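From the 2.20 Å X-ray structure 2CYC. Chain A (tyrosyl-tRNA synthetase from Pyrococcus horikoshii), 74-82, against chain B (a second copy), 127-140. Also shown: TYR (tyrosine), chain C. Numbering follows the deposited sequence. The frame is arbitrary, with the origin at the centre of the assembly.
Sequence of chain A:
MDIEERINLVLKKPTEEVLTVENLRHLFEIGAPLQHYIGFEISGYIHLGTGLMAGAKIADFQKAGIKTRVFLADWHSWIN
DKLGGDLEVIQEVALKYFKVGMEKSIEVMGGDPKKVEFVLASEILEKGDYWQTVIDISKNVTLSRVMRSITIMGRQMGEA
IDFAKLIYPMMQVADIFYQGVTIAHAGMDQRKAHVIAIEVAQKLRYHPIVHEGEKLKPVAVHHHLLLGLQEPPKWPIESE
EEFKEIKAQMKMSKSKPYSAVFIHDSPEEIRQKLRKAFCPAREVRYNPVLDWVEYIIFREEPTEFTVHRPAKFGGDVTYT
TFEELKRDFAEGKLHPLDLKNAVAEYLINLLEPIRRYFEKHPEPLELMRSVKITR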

# COMPACT_ATOMS: atom_id res chain seq x y z
N ASP A 74 14.55 -3.74 6.40
CA ASP A 74 15.07 -2.43 6.02
C ASP A 74 14.05 -1.40 5.52
O ASP A 74 13.96 -0.32 6.11
CB ASP A 74 16.27 -2.56 5.03
CG ASP A 74 15.96 -3.39 3.78
OD1 ASP A 74 14.88 -4.01 3.68
OD2 ASP A 74 16.85 -3.43 2.90
N TRP A 75 13.28 -1.71 4.47
CA TRP A 75 12.29 -0.75 3.98
C TRP A 75 11.29 -0.44 5.08
O TRP A 75 10.82 0.69 5.20
CB TRP A 75 11.53 -1.29 2.75
CG TRP A 75 12.32 -1.29 1.49
CD1 TRP A 75 13.69 -1.29 1.36
CD2 TRP A 75 11.80 -1.39 0.15
NE1 TRP A 75 14.04 -1.40 0.04
CE2 TRP A 75 12.91 -1.46 -0.73
CE3 TRP A 75 10.50 -1.43 -0.39
CZ2 TRP A 75 12.76 -1.57 -2.12
CZ3 TRP A 75 10.35 -1.55 -1.77
CH2 TRP A 75 11.48 -1.61 -2.62
N HIS A 76 10.96 -1.45 5.88
CA HIS A 76 10.00 -1.27 6.98
C HIS A 76 10.54 -0.21 7.94
O HIS A 76 9.79 0.66 8.38
CB HIS A 76 9.78 -2.58 7.76
CG HIS A 76 9.38 -3.74 6.90
ND1 HIS A 76 10.25 -4.35 6.02
CD2 HIS A 76 8.23 -4.44 6.84
CE1 HIS A 76 9.65 -5.38 5.45
NE2 HIS A 76 8.42 -5.46 5.93
N SER A 77 11.82 -0.30 8.28
CA SER A 77 12.45 0.65 9.19
C SER A 77 12.51 2.03 8.56
O SER A 77 12.39 3.04 9.26
CB SER A 77 13.87 0.18 9.54
OG SER A 77 13.85 -1.10 10.15
N TRP A 78 12.71 2.07 7.25
CA TRP A 78 12.76 3.32 6.50
C TRP A 78 11.38 3.98 6.61
O TRP A 78 11.26 5.18 6.89
CB TRP A 78 13.13 2.99 5.04
CG TRP A 78 12.78 4.04 4.01
CD1 TRP A 78 12.97 5.39 4.10
CD2 TRP A 78 12.21 3.79 2.72
NE1 TRP A 78 12.56 6.00 2.93
CE2 TRP A 78 12.09 5.05 2.07
CE3 TRP A 78 11.80 2.63 2.03
CZ2 TRP A 78 11.56 5.18 0.77
CZ3 TRP A 78 11.28 2.75 0.74
CH2 TRP A 78 11.16 4.03 0.12
N ILE A 79 10.34 3.18 6.39
CA ILE A 79 8.96 3.65 6.48
C ILE A 79 8.66 4.15 7.89
O ILE A 79 8.00 5.17 8.08
CB ILE A 79 7.98 2.50 6.16
CG1 ILE A 79 7.96 2.26 4.65
CG2 ILE A 79 6.59 2.82 6.71
CD1 ILE A 79 7.11 1.05 4.25
N ASN A 80 9.18 3.42 8.88
CA ASN A 80 8.93 3.78 10.26
C ASN A 80 9.88 4.84 10.81
O ASN A 80 9.99 5.02 12.02
CB ASN A 80 8.96 2.52 11.14
CG ASN A 80 8.09 2.66 12.38
OD1 ASN A 80 7.25 3.56 12.44
ND2 ASN A 80 8.28 1.78 13.36
N ASP A 81 10.56 5.54 9.91
CA ASP A 81 11.49 6.62 10.26
C ASP A 81 12.66 6.27 11.19
O ASP A 81 13.06 7.10 12.01
CB ASP A 81 10.72 7.80 10.87
CG ASP A 81 9.67 8.35 9.92
OD1 ASP A 81 10.00 8.58 8.74
OD2 ASP A 81 8.52 8.55 10.37
N LYS A 82 13.22 5.08 11.06
CA LYS A 82 14.33 4.72 11.93
C LYS A 82 15.62 5.25 11.35
O LYS A 82 15.74 5.44 10.14
CB LYS A 82 14.43 3.20 12.10
CG LYS A 82 13.21 2.58 12.76
CD LYS A 82 12.85 3.30 14.05
CE LYS A 82 11.71 2.59 14.75
NZ LYS A 82 11.18 3.43 15.86
N LYS B 127 7.58 -4.61 -11.27
CA LYS B 127 8.94 -4.21 -10.93
C LYS B 127 9.00 -3.65 -9.50
O LYS B 127 8.24 -2.75 -9.14
CB LYS B 127 9.44 -3.16 -11.93
CG LYS B 127 9.61 -3.69 -13.35
CD LYS B 127 10.34 -2.68 -14.21
CE LYS B 127 10.49 -3.16 -15.64
NZ LYS B 127 11.21 -4.46 -15.72
N GLY B 128 9.91 -4.20 -8.70
CA GLY B 128 10.05 -3.75 -7.32
C GLY B 128 10.45 -2.29 -7.14
O GLY B 128 10.03 -1.65 -6.17
N ASP B 129 11.26 -1.75 -8.05
CA ASP B 129 11.67 -0.35 -7.91
C ASP B 129 10.47 0.59 -8.10
O ASP B 129 10.49 1.75 -7.67
CB ASP B 129 12.82 -0.00 -8.87
CG ASP B 129 12.47 -0.24 -10.33
OD1 ASP B 129 11.46 -0.90 -10.61
OD2 ASP B 129 13.24 0.24 -11.20
N TYR B 130 9.42 0.08 -8.74
CA TYR B 130 8.21 0.86 -8.94
C TYR B 130 7.58 1.00 -7.56
O TYR B 130 7.20 2.09 -7.13
CB TYR B 130 7.22 0.13 -9.84
CG TYR B 130 5.81 0.67 -9.74
CD1 TYR B 130 5.40 1.76 -10.52
CD2 TYR B 130 4.90 0.11 -8.85
CE1 TYR B 130 4.08 2.27 -10.42
CE2 TYR B 130 3.60 0.61 -8.73
CZ TYR B 130 3.20 1.68 -9.52
OH TYR B 130 1.89 2.13 -9.43
N TRP B 131 7.49 -0.12 -6.85
CA TRP B 131 6.89 -0.10 -5.52
C TRP B 131 7.69 0.70 -4.50
O TRP B 131 7.12 1.27 -3.55
CB TRP B 131 6.62 -1.53 -5.05
CG TRP B 131 5.51 -2.11 -5.87
CD1 TRP B 131 5.63 -2.83 -7.02
CD2 TRP B 131 4.11 -1.86 -5.69
NE1 TRP B 131 4.39 -3.04 -7.58
CE2 TRP B 131 3.44 -2.45 -6.78
CE3 TRP B 131 3.36 -1.18 -4.72
CZ2 TRP B 131 2.05 -2.39 -6.93
CZ3 TRP B 131 1.96 -1.12 -4.88
CH2 TRP B 131 1.33 -1.72 -5.97
N GLN B 132 8.99 0.78 -4.70
CA GLN B 132 9.80 1.57 -3.80
C GLN B 132 9.34 3.02 -3.96
O GLN B 132 9.33 3.80 -3.00
CB GLN B 132 11.28 1.44 -4.15
CG GLN B 132 12.19 2.25 -3.23
CD GLN B 132 13.65 1.91 -3.40
OE1 GLN B 132 14.14 1.76 -4.52
NE2 GLN B 132 14.37 1.80 -2.29
N THR B 133 8.96 3.39 -5.18
CA THR B 133 8.51 4.75 -5.41
C THR B 133 7.09 4.93 -4.85
O THR B 133 6.74 6.01 -4.40
CB THR B 133 8.63 5.11 -6.91
OG1 THR B 133 9.93 5.68 -7.12
CG2 THR B 133 7.55 6.11 -7.35
N VAL B 134 6.30 3.87 -4.84
CA VAL B 134 4.96 3.98 -4.25
C VAL B 134 5.16 4.32 -2.77
O VAL B 134 4.44 5.15 -2.22
CB VAL B 134 4.17 2.66 -4.34
CG1 VAL B 134 2.91 2.74 -3.49
CG2 VAL B 134 3.80 2.38 -5.79
N ILE B 135 6.14 3.68 -2.14
CA ILE B 135 6.41 3.92 -0.72
C ILE B 135 6.94 5.34 -0.55
O ILE B 135 6.49 6.08 0.34
CB ILE B 135 7.47 2.92 -0.16
CG1 ILE B 135 6.92 1.49 -0.21
CG2 ILE B 135 7.81 3.28 1.27
CD1 ILE B 135 5.63 1.30 0.57
N ASP B 136 7.88 5.73 -1.40
CA ASP B 136 8.48 7.06 -1.36
C ASP B 136 7.36 8.12 -1.42
O ASP B 136 7.32 9.03 -0.60
CB ASP B 136 9.47 7.24 -2.53
CG ASP B 136 10.28 8.54 -2.44
OD1 ASP B 136 10.62 8.97 -1.31
OD2 ASP B 136 10.60 9.12 -3.50
N ILE B 137 6.45 7.97 -2.38
CA ILE B 137 5.33 8.91 -2.50
C ILE B 137 4.44 8.85 -1.25
O ILE B 137 4.07 9.88 -0.68
CB ILE B 137 4.45 8.57 -3.73
CG1 ILE B 137 5.24 8.85 -5.01
CG2 ILE B 137 3.14 9.37 -3.70
CD1 ILE B 137 4.61 8.24 -6.28
N SER B 138 4.11 7.64 -0.81
CA SER B 138 3.25 7.46 0.36
C SER B 138 3.79 8.08 1.66
O SER B 138 3.00 8.43 2.55
CB SER B 138 2.98 5.98 0.58
OG SER B 138 2.30 5.43 -0.54
N LYS B 139 5.11 8.21 1.78
CA LYS B 139 5.70 8.81 2.97
C LYS B 139 5.43 10.31 2.95
O LYS B 139 5.62 10.99 3.96
CB LYS B 139 7.22 8.59 3.02
CG LYS B 139 7.66 7.18 3.39
CD LYS B 139 9.20 7.04 3.42
CE LYS B 139 9.87 7.94 4.46
NZ LYS B 139 9.48 7.62 5.87
N ASN B 140 4.99 10.83 1.81
CA ASN B 140 4.72 12.25 1.66
C ASN B 140 3.25 12.62 1.60
O ASN B 140 2.91 13.77 1.40
CB ASN B 140 5.43 12.80 0.42
CG ASN B 140 6.94 12.75 0.55
OD1 ASN B 140 7.60 11.86 0.01
ND2 ASN B 140 7.50 13.71 1.29
N TYR C . 7.22 -5.02 13.12
CA TYR C . 8.45 -5.68 13.66
C TYR C . 9.01 -4.88 14.83
O TYR C . 8.52 -3.75 15.06
CB TYR C . 9.51 -5.81 12.55
CG TYR C . 9.09 -6.72 11.41
CD1 TYR C . 8.80 -8.06 11.64
CD2 TYR C . 8.98 -6.23 10.11
CE1 TYR C . 8.41 -8.91 10.58
CE2 TYR C . 8.60 -7.06 9.05
CZ TYR C . 8.31 -8.39 9.29
OH TYR C . 7.92 -9.20 8.24
OXT TYR C . 9.93 -5.38 15.49
O HOH W 1 12.04 8.63 0.94

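The two stretches, from two copies of the synthetase, pack as neighbouring helices that run in nearly the same direction. Helix 74-79 of chain A and helix 128-138 of chain B lie 17° from parallel, with their axes 11.4 Å apart at closest approach. That spacing leaves room for large side chains between the backbones, and two tryptophans of chain A fill much of it. Trp A75 lies across from Gln B132 and, farther along, Ile A79 from Lys B139, where the CA atoms come within 7.0 Å. Together the stretches bury 465 Å².

The two tryptophans provide most of the chain A surface in the contact, packing on aliphatic groups and backbone. Trp A75 (chi1 m) and Trp A78 (chi1 t) both direct their CA-to-CB bonds toward chain B. The extended side chain of Gln B132 passes over one face of the Trp A75 ring, its CG 4.3 Å from the centroid of the six-membered ring, close enough for a CH-pi interaction; Trp A75 CH2 also comes within 3.4 Å of Gln B132 CB. At the edge of the same ring, Trp A75 CH2 is 3.8 Å from Gly B128 O, a carbonyl already engaged by the backbone N of Gln B132 within the helix.

Trp A78 repeats the pattern further along. Ile B135 CG2 sits over one face of the Trp A78 six-membered ring, 3.9 Å from the centroid, in a second CH-pi contact, while the ring edge meets the chain B backbone, with Trp A78 CH2 3.6 Å from Gln B132 O. The same methyl, Ile B135 CG2, also reaches 3.5 Å from Ile A79 CG1, so it joins the tryptophan and the isoleucine in one apolar cluster.

The polar contacts gather at the C-terminal ends of the stretches, around Lys B139. Its chain turns at chi3 and chi4, both p, and carries NZ to the end of the chain A helix. There Lys B139 NZ donates a hydrogen bond to Trp A78 O at 3.2 Å and another to Asp A81 OD1 at 3.1 Å, the latter within a salt bridge. Trp A78 O also accepts from the backbone N of Asp A81, so the ammonium group binds at the turn that follows the helix. On the way, Lys B139 CD comes 3.6 Å from Trp A78 NE1, adding aliphatic packing to the ionic contact.

A water extends this polar border: it donates to Asp B136 OD1 at 2.7 Å and accepts a weak hydrogen bond from Trp A78 NE1 at 3.3 Å, linking the indole to the carboxylate.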